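Local coordinates for Glyoxalase/bleomycin resistance protein/dioxygenase (Catenulispora acidiphila, PDB 4G6X) that has the vicinal oxygen chelate (VOC) fold and may act as a dioxygenase, though its substrate is not established, at residues Glu41-Thr45 with Gly46-Phe50; Glu80-His84 with Ala85-Pro89; Thr128-Pro132 with Val133-Ile137. All coordinates share one frame; numbering follows the deposited sequence.

Interaction 1 (Glu41-Thr45 with Gly46-Phe50); sequences ESFYT and GKLGF
Phe43 holds CG anti to its backbone N (chi1 -172°), which swings its ring back over the turn that follows, whereas Tyr44 and Leu48 both set CG beside their own backbone N and run side by side, pointing the same way. Lys47 CB sits over one face of the Phe43 ring, a CH-pi contact 4.2 Å from the centroid, while the branch point of Leu48 approaches obliquely, its CG 3.6 Å from Phe43 CE2. From there Leu48 CD1 reaches over a face of the Tyr44 ring, and Phe50 CD2 meets that ring at its edge. A branched leucine suits this place because it touches both aromatics at once. Phe43 O accepts from Lys47 N and, almost straight, from Leu48 N at 3.1 Å (N-H...O 162°), a five-residue step wider than an alpha turn. Phe50 N then turns back to Tyr44 O at 3.1 Å. Gly49, with phi 90°, ends the helix and permits the reversal. Thr45 OG1 adds a bond of 2.6 Å to Glu41 O, which Thr45 N reaches from the opposite face. On the polar side, Lys47 NZ donates to two waters, one bound to Ser42 OG and the other to Ser42 O. Tyr44 OH bonds Asp140, and its ring rests on Leu77 and Leu79 of strand 76-81. Phe50 stacks edge-to-face with Phe104 of strand 102-106, and Met25 of the second subunit packs on Leu48 and Phe50, so the end of helix 37-46 sits between strands of both sheets and the dimer partner.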
loop_
_atom_site.group_PDB
_atom_site.type_symbol
_atom_site.label_atom_id
_atom_site.label_comp_id
_atom_site.label_asym_id
_atom_site.label_seq_id
_atom_site.Cartn_x
_atom_site.Cartn_y
_atom_site.Cartn_z
ATOM N N GLU A 41 0.513 15.809 6.330
ATOM C CA GLU A 41 -0.898 16.077 6.669
ATOM C C GLU A 41 -1.429 17.247 5.837
ATOM O O GLU A 41 -2.516 17.166 5.234
ATOM C CB GLU A 41 -1.078 16.385 8.140
ATOM C CG GLU A 41 -2.565 16.561 8.438
ATOM C CD GLU A 41 -2.888 16.845 9.883
ATOM O OE1 GLU A 41 -1.985 16.859 10.725
ATOM O OE2 GLU A 41 -4.082 17.090 10.159
ATOM N N SER A 42 -0.654 18.326 5.837
ATOM C CA SER A 42 -0.997 19.549 5.090
ATOM C C SER A 42 -1.172 19.282 3.600
ATOM O O SER A 42 -2.068 19.821 2.969
ATOM C CB SER A 42 0.133 20.595 5.258
ATOM O OG SER A 42 -0.050 21.709 4.374
ATOM N N PHE A 43 -0.246 18.545 2.986
ATOM C CA PHE A 43 -0.321 18.237 1.568
ATOM C C PHE A 43 -1.445 17.274 1.156
ATOM O O PHE A 43 -2.202 17.517 0.219
ATOM C CB PHE A 43 1.014 17.651 1.057
ATOM C CG PHE A 43 1.032 17.494 -0.429
ATOM C CD1 PHE A 43 1.426 18.568 -1.235
ATOM C CD2 PHE A 43 0.653 16.296 -1.060
ATOM C CE1 PHE A 43 1.411 18.428 -2.618
ATOM C CE2 PHE A 43 0.660 16.177 -2.433
ATOM C CZ PHE A 43 1.067 17.232 -3.208
ATOM N N TYR A 44 -1.547 16.163 1.890
ATOM C CA TYR A 44 -2.463 15.114 1.524
ATOM C C TYR A 44 -3.889 15.555 1.754
ATOM O O TYR A 44 -4.732 15.174 0.976
ATOM C CB TYR A 44 -2.193 13.797 2.264
ATOM C CG TYR A 44 -1.054 13.004 1.559
ATOM C CD1 TYR A 44 0.281 13.383 1.620
ATOM C CD2 TYR A 44 -1.363 11.949 0.730
ATOM C CE1 TYR A 44 1.264 12.693 0.884
ATOM C CE2 TYR A 44 -0.427 11.262 0.013
ATOM C CZ TYR A 44 0.933 11.613 0.105
ATOM O OH TYR A 44 1.888 10.926 -0.616
ATOM N N THR A 45 -4.125 16.313 2.815
ATOM C CA THR A 45 -5.464 16.875 3.067
ATOM C C THR A 45 -5.724 18.170 2.314
ATOM O O THR A 45 -6.755 18.296 1.626
ATOM C CB THR A 45 -5.731 17.068 4.569
ATOM O OG1 THR A 45 -4.913 18.144 5.044
ATOM C CG2 THR A 45 -5.521 15.811 5.317
ATOM N N GLY A 46 -4.790 19.115 2.384
ATOM C CA GLY A 46 -5.001 20.446 1.827
ATOM C C GLY A 46 -4.982 20.542 0.324
ATOM O O GLY A 46 -5.715 21.349 -0.299
ATOM N N LYS A 47 -4.144 19.741 -0.298
ATOM C CA LYS A 47 -4.011 19.711 -1.756
ATOM C C LYS A 47 -4.764 18.533 -2.355
ATOM O O LYS A 47 -5.711 18.733 -3.127
ATOM C CB LYS A 47 -2.514 19.640 -2.185
ATOM C CG LYS A 47 -1.863 20.964 -2.450
ATOM C CD LYS A 47 -1.342 21.564 -1.196
ATOM C CE LYS A 47 -0.416 22.752 -1.527
ATOM N NZ LYS A 47 0.022 23.288 -0.227
ATOM N N LEU A 48 -4.445 17.305 -1.948
ATOM C CA LEU A 48 -4.999 16.133 -2.587
ATOM C C LEU A 48 -6.478 15.874 -2.218
ATOM O O LEU A 48 -7.177 15.175 -2.946
ATOM C CB LEU A 48 -4.183 14.898 -2.236
ATOM C CG LEU A 48 -2.723 14.997 -2.712
ATOM C CD1 LEU A 48 -2.060 13.596 -2.496
ATOM C CD2 LEU A 48 -2.529 15.454 -4.149
ATOM N N GLY A 49 -6.929 16.424 -1.105
ATOM C CA GLY A 49 -8.325 16.309 -0.687
ATOM C C GLY A 49 -8.707 15.138 0.195
ATOM O O GLY A 49 -9.914 14.899 0.458
ATOM N N PHE A 50 -7.729 14.374 0.651
ATOM C CA PHE A 50 -8.007 13.386 1.681
ATOM C C PHE A 50 -8.451 14.004 3.017
ATOM O O PHE A 50 -8.202 15.174 3.318
ATOM C CB PHE A 50 -6.820 12.434 1.917
ATOM C CG PHE A 50 -6.426 11.603 0.710
ATOM C CD1 PHE A 50 -7.171 10.491 0.324
ATOM C CD2 PHE A 50 -5.303 11.919 -0.017
ATOM C CE1 PHE A 50 -6.795 9.722 -0.765
ATOM C CE2 PHE A 50 -4.901 11.140 -1.093
ATOM C CZ PHE A 50 -5.633 10.030 -1.461
HETATM O O HOH W 1 1.087 21.374 1.831
HETATM O O HOH W 2 -2.238 22.648 2.001
HETATM O O HOH W 3 -9.309 17.502 3.294
#

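Interaction 2 (Glu80-His84 with Ala85-Pro89); sequences EPSSH and AAVTP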
loop_
_atom_site.group_PDB
_atom_site.type_symbol
_atom_site.label_atom_id
_atom_site.label_comp_id
_atom_site.label_asym_id
_atom_site.label_seq_id
_atom_site.Cartn_x
_atom_site.Cartn_y
_atom_site.Cartn_z
ATOM N N GLU A 80 3.388 7.527 7.115
ATOM C CA GLU A 80 4.296 7.111 8.197
ATOM C C GLU A 80 5.701 7.648 8.092
ATOM O O GLU A 80 6.140 7.957 6.984
ATOM C CB GLU A 80 4.299 5.611 8.418
ATOM C CG GLU A 80 4.949 4.841 7.378
ATOM C CD GLU A 80 4.976 3.313 7.653
ATOM O OE1 GLU A 80 5.611 2.779 8.593
ATOM O OE2 GLU A 80 4.361 2.649 6.823
ATOM N N PRO A 81 6.367 7.811 9.244
ATOM C CA PRO A 81 7.701 8.409 9.235
ATOM C C PRO A 81 8.708 7.588 8.452
ATOM O O PRO A 81 8.577 6.361 8.292
ATOM C CB PRO A 81 8.096 8.474 10.720
ATOM C CG PRO A 81 6.831 8.355 11.473
ATOM C CD PRO A 81 5.899 7.537 10.616
ATOM N N SER A 82 9.741 8.271 7.977
ATOM C CA SER A 82 10.824 7.658 7.174
ATOM C C SER A 82 12.105 7.525 7.976
ATOM O O SER A 82 13.167 7.608 7.392
ATOM C CB SER A 82 11.089 8.518 5.914
ATOM O OG SER A 82 9.878 8.615 5.114
ATOM N N SER A 83 12.018 7.297 9.279
ATOM C CA SER A 83 13.206 7.357 10.133
ATOM C C SER A 83 14.000 6.075 10.107
ATOM O O SER A 83 15.210 6.137 10.390
ATOM C CB SER A 83 12.843 7.693 11.579
ATOM O OG SER A 83 11.745 6.900 11.937
ATOM N N HIS A 84 13.412 4.948 9.730
ATOM C CA HIS A 84 14.181 3.719 9.577
ATOM C C HIS A 84 15.250 3.875 8.547
ATOM O O HIS A 84 15.000 4.401 7.498
ATOM C CB HIS A 84 13.300 2.544 9.229
ATOM C CG HIS A 84 14.031 1.228 9.201
ATOM N ND1 HIS A 84 14.783 0.852 8.190
ATOM C CD2 HIS A 84 14.111 0.220 10.128
ATOM C CE1 HIS A 84 15.306 -0.331 8.442
ATOM N NE2 HIS A 84 14.907 -0.712 9.626
ATOM N N ALA A 85 16.464 3.416 8.832
ATOM C CA ALA A 85 17.638 3.685 7.968
ATOM C C ALA A 85 17.511 3.247 6.512
ATOM O O ALA A 85 18.053 3.882 5.616
ATOM C CB ALA A 85 18.904 3.047 8.600
ATOM N N ALA A 86 16.699 2.218 6.244
ATOM C CA ALA A 86 16.544 1.733 4.877
ATOM C C ALA A 86 15.520 2.471 4.011
ATOM O O ALA A 86 15.522 2.339 2.801
ATOM C CB ALA A 86 16.193 0.252 4.921
ATOM N N VAL A 87 14.702 3.278 4.655
ATOM C CA VAL A 87 13.579 3.936 3.981
ATOM C C VAL A 87 14.002 5.027 3.000
ATOM O O VAL A 87 13.654 4.961 1.830
ATOM C CB VAL A 87 12.526 4.430 4.992
ATOM C CG1 VAL A 87 11.466 5.239 4.272
ATOM C CG2 VAL A 87 11.832 3.236 5.642
ATOM N N THR A 88 14.736 6.005 3.471
ATOM C CA THR A 88 15.019 7.143 2.572
ATOM C C THR A 88 15.833 6.713 1.325
ATOM O O THR A 88 15.577 7.140 0.221
ATOM C CB THR A 88 15.601 8.305 3.380
ATOM O OG1 THR A 88 14.564 8.796 4.247
ATOM C CG2 THR A 88 16.040 9.431 2.429
ATOM N N PRO A 89 16.837 5.824 1.500
ATOM C CA PRO A 89 17.538 5.340 0.295
ATOM C C PRO A 89 16.646 4.683 -0.741
ATOM O O PRO A 89 16.817 4.879 -1.948
ATOM C CB PRO A 89 18.571 4.331 0.862
ATOM C CG PRO A 89 18.783 4.764 2.283
ATOM C CD PRO A 89 17.457 5.333 2.757
HETATM O O HOH W 4 15.739 6.677 6.105
#
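His84 caps the start of helix 87-96: its ring ND1 accepts from Ala86 N at 3.1 Å, and its backbone O takes Val87 N at the same 3.1 Å. The side-chain bond is nearly straight (166° at the hydrogen), although the donor lies somewhat tilted from the imidazole plane. Setting CG anti to the backbone N (chi1 -174°) lays the ring alongside the first turn, where the methyl of Ala86 comes within 3.7 Å of CE1; a small residue fits beside the imidazole. Histidine does here what a shorter capping side chain usually does, and its other nitrogen remains available for a second partner. That partner is Asp97 of the second subunit, hydrogen-bonded to NE2, so the cap is also part of the dimer interface. Val87 extends the contact to Ser82: CG1 packs on Ser82 CB at 3.7 Å, CG2 leans toward His84 CB, and the valine also touches Phe33 of strand 29-34 and Phe90 of the second subunit. Ser82 OG, 3.8 Å from Val87 CG1, is hydrogen-bonded to Lys91 NZ. Between the connection and the helix lies one water, which donates to Ser82 O and His84 O and accepts from Thr88 N at 2.9 Å.

Interaction 3 (Thr128-Pro132 with Val133-Ile137); sequences TDMGP and VVTAI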
loop_
_atom_site.group_PDB
_atom_site.type_symbol
_atom_site.label_atom_id
_atom_site.label_comp_id
_atom_site.label_asym_id
_atom_site.label_seq_id
_atom_site.Cartn_x
_atom_site.Cartn_y
_atom_site.Cartn_z
ATOM N N THR A 128 -1.126 11.276 -19.490
ATOM C CA THR A 128 -0.620 10.623 -20.681
ATOM C C THR A 128 -1.364 9.332 -20.901
ATOM O O THR A 128 -1.521 8.506 -19.976
ATOM C CB THR A 128 0.876 10.326 -20.534
ATOM O OG1 THR A 128 1.567 11.552 -20.348
ATOM C CG2 THR A 128 1.439 9.642 -21.776
ATOM N N ASP A 129 -1.798 9.138 -22.143
ATOM C CA ASP A 129 -2.576 7.970 -22.503
ATOM C C ASP A 129 -1.630 6.754 -22.538
ATOM O O ASP A 129 -0.654 6.751 -23.282
ATOM C CB ASP A 129 -3.252 8.224 -23.853
ATOM C CG ASP A 129 -4.564 7.517 -23.991
ATOM O OD1 ASP A 129 -5.413 8.032 -24.760
ATOM O OD2 ASP A 129 -4.735 6.448 -23.363
HETATM N N MSE A 130 -1.890 5.745 -21.703
HETATM C CA MSE A 130 -1.026 4.549 -21.643
HETATM C C MSE A 130 -1.748 3.325 -22.184
HETATM O O MSE A 130 -1.310 2.202 -21.952
HETATM C CB MSE A 130 -0.525 4.272 -20.213
HETATM C CG MSE A 130 0.104 5.479 -19.492
HETATM SE SE MSE A 130 1.965 5.802 -20.087
HETATM C CE MSE A 130 2.651 7.027 -18.720
ATOM N N GLY A 131 -2.845 3.511 -22.917
ATOM C CA GLY A 131 -3.594 2.379 -23.432
ATOM C C GLY A 131 -4.833 2.163 -22.597
ATOM O O GLY A 131 -5.806 2.900 -22.753
ATOM N N PRO A 132 -4.803 1.170 -21.687
ATOM C CA PRO A 132 -5.956 0.900 -20.822
ATOM C C PRO A 132 -6.180 1.973 -19.761
ATOM O O PRO A 132 -7.291 2.087 -19.240
ATOM C CB PRO A 132 -5.572 -0.409 -20.131
ATOM C CG PRO A 132 -4.088 -0.339 -20.032
ATOM C CD PRO A 132 -3.608 0.426 -21.239
ATOM N N VAL A 133 -5.130 2.731 -19.419
ATOM C CA VAL A 133 -5.250 3.815 -18.429
ATOM C C VAL A 133 -4.563 5.048 -18.934
ATOM O O VAL A 133 -3.643 4.965 -19.747
ATOM C CB VAL A 133 -4.617 3.477 -17.066
ATOM C CG1 VAL A 133 -5.560 2.605 -16.247
ATOM C CG2 VAL A 133 -3.249 2.827 -17.262
ATOM N N VAL A 134 -5.056 6.182 -18.451
ATOM C CA VAL A 134 -4.399 7.483 -18.590
ATOM C C VAL A 134 -3.797 7.781 -17.229
ATOM O O VAL A 134 -4.473 7.600 -16.224
ATOM C CB VAL A 134 -5.396 8.586 -18.954
ATOM C CG1 VAL A 134 -4.681 9.912 -19.164
ATOM C CG2 VAL A 134 -6.172 8.173 -20.205
ATOM N N THR A 135 -2.530 8.183 -17.204
ATOM C CA THR A 135 -1.822 8.387 -15.922
ATOM C C THR A 135 -1.179 9.773 -15.874
ATOM O O THR A 135 -0.930 10.410 -16.904
ATOM C CB THR A 135 -0.699 7.352 -15.676
ATOM O OG1 THR A 135 0.375 7.533 -16.615
ATOM C CG2 THR A 135 -1.207 5.972 -15.745
ATOM N N ALA A 136 -0.923 10.234 -14.648
ATOM C CA ALA A 136 -0.118 11.431 -14.373
ATOM C C ALA A 136 0.706 11.161 -13.119
ATOM O O ALA A 136 0.312 10.346 -12.285
ATOM C CB ALA A 136 -0.975 12.677 -14.170
ATOM N N ILE A 137 1.821 11.862 -12.972
ATOM C CA ILE A 137 2.688 11.645 -11.808
ATOM C C ILE A 137 3.014 12.987 -11.160
ATOM O O ILE A 137 3.423 13.936 -11.845
ATOM C CB ILE A 137 3.954 10.899 -12.193
ATOM C CG1 ILE A 137 3.579 9.524 -12.734
ATOM C CG2 ILE A 137 4.899 10.771 -10.979
ATOM C CD1 ILE A 137 4.749 8.735 -13.231
#
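Met130 and Thr135 meet across the beta hairpin of strands 123-129 and 134-139, where the chain reverses through Met130 to Val133. Met130, present as selenomethionine, starts close to the turn: its CB is 3.2 Å from Val133 O, the same oxygen that accepts Met130 N at 2.7 Å in the carbonyl plane. With CG beside the backbone N and a bend at chi2 (-79°), the chain then runs along the hairpin instead of away from it. CG comes 3.5 Å from Thr135 OG1, the selenium passes a little farther off, and the terminal CE returns to within 3.1 Å of that same hydroxyl. The long, flexible side chain thus crosses the threonine at about a right angle and lies over it. Thr135 OG1 has its polar partner in Gln125 NE2. Behind this cover Thr128 and Thr135 form a hydrogen-bonded antiparallel pair, beta-branched residues well suited to extended strands. On the other face Asp129 and Val134 form a non-hydrogen-bonded pair, and Val134 also packs on Ile109 of helix 109-118. Gly131 suits its place twice over: at its backbone angles (phi 103°) a beta carbon would press on the carbonyl O of Met130, and it would also collide with Pro132 CD. The two bonds of the threonine pair are unequal, Thr128 N to Thr135 O measuring 2.7 Å and Thr135 N to Thr128 O 3.0 Å.

In the fold
The three contacts follow one another along the chain without touching. Interaction 1 leads from helix 37-46 toward strand 51-58 of the first four-stranded sheet; interaction 2 leaves that sheet at strand 76-81 for helix 87-96; interaction 3 is a hairpin tip of the second sheet. Interaction 1 lies centrally, its centre about 21 Å from that of interaction 2 and 23 Å from that of interaction 3, whereas the latter two are about 30 Å apart. Interactions 1 and 2 both meet the second subunit, but interaction 3 does not. Its Pro132 side chain lies about 4 Å from a glycerol, probably from the crystallisation liquor.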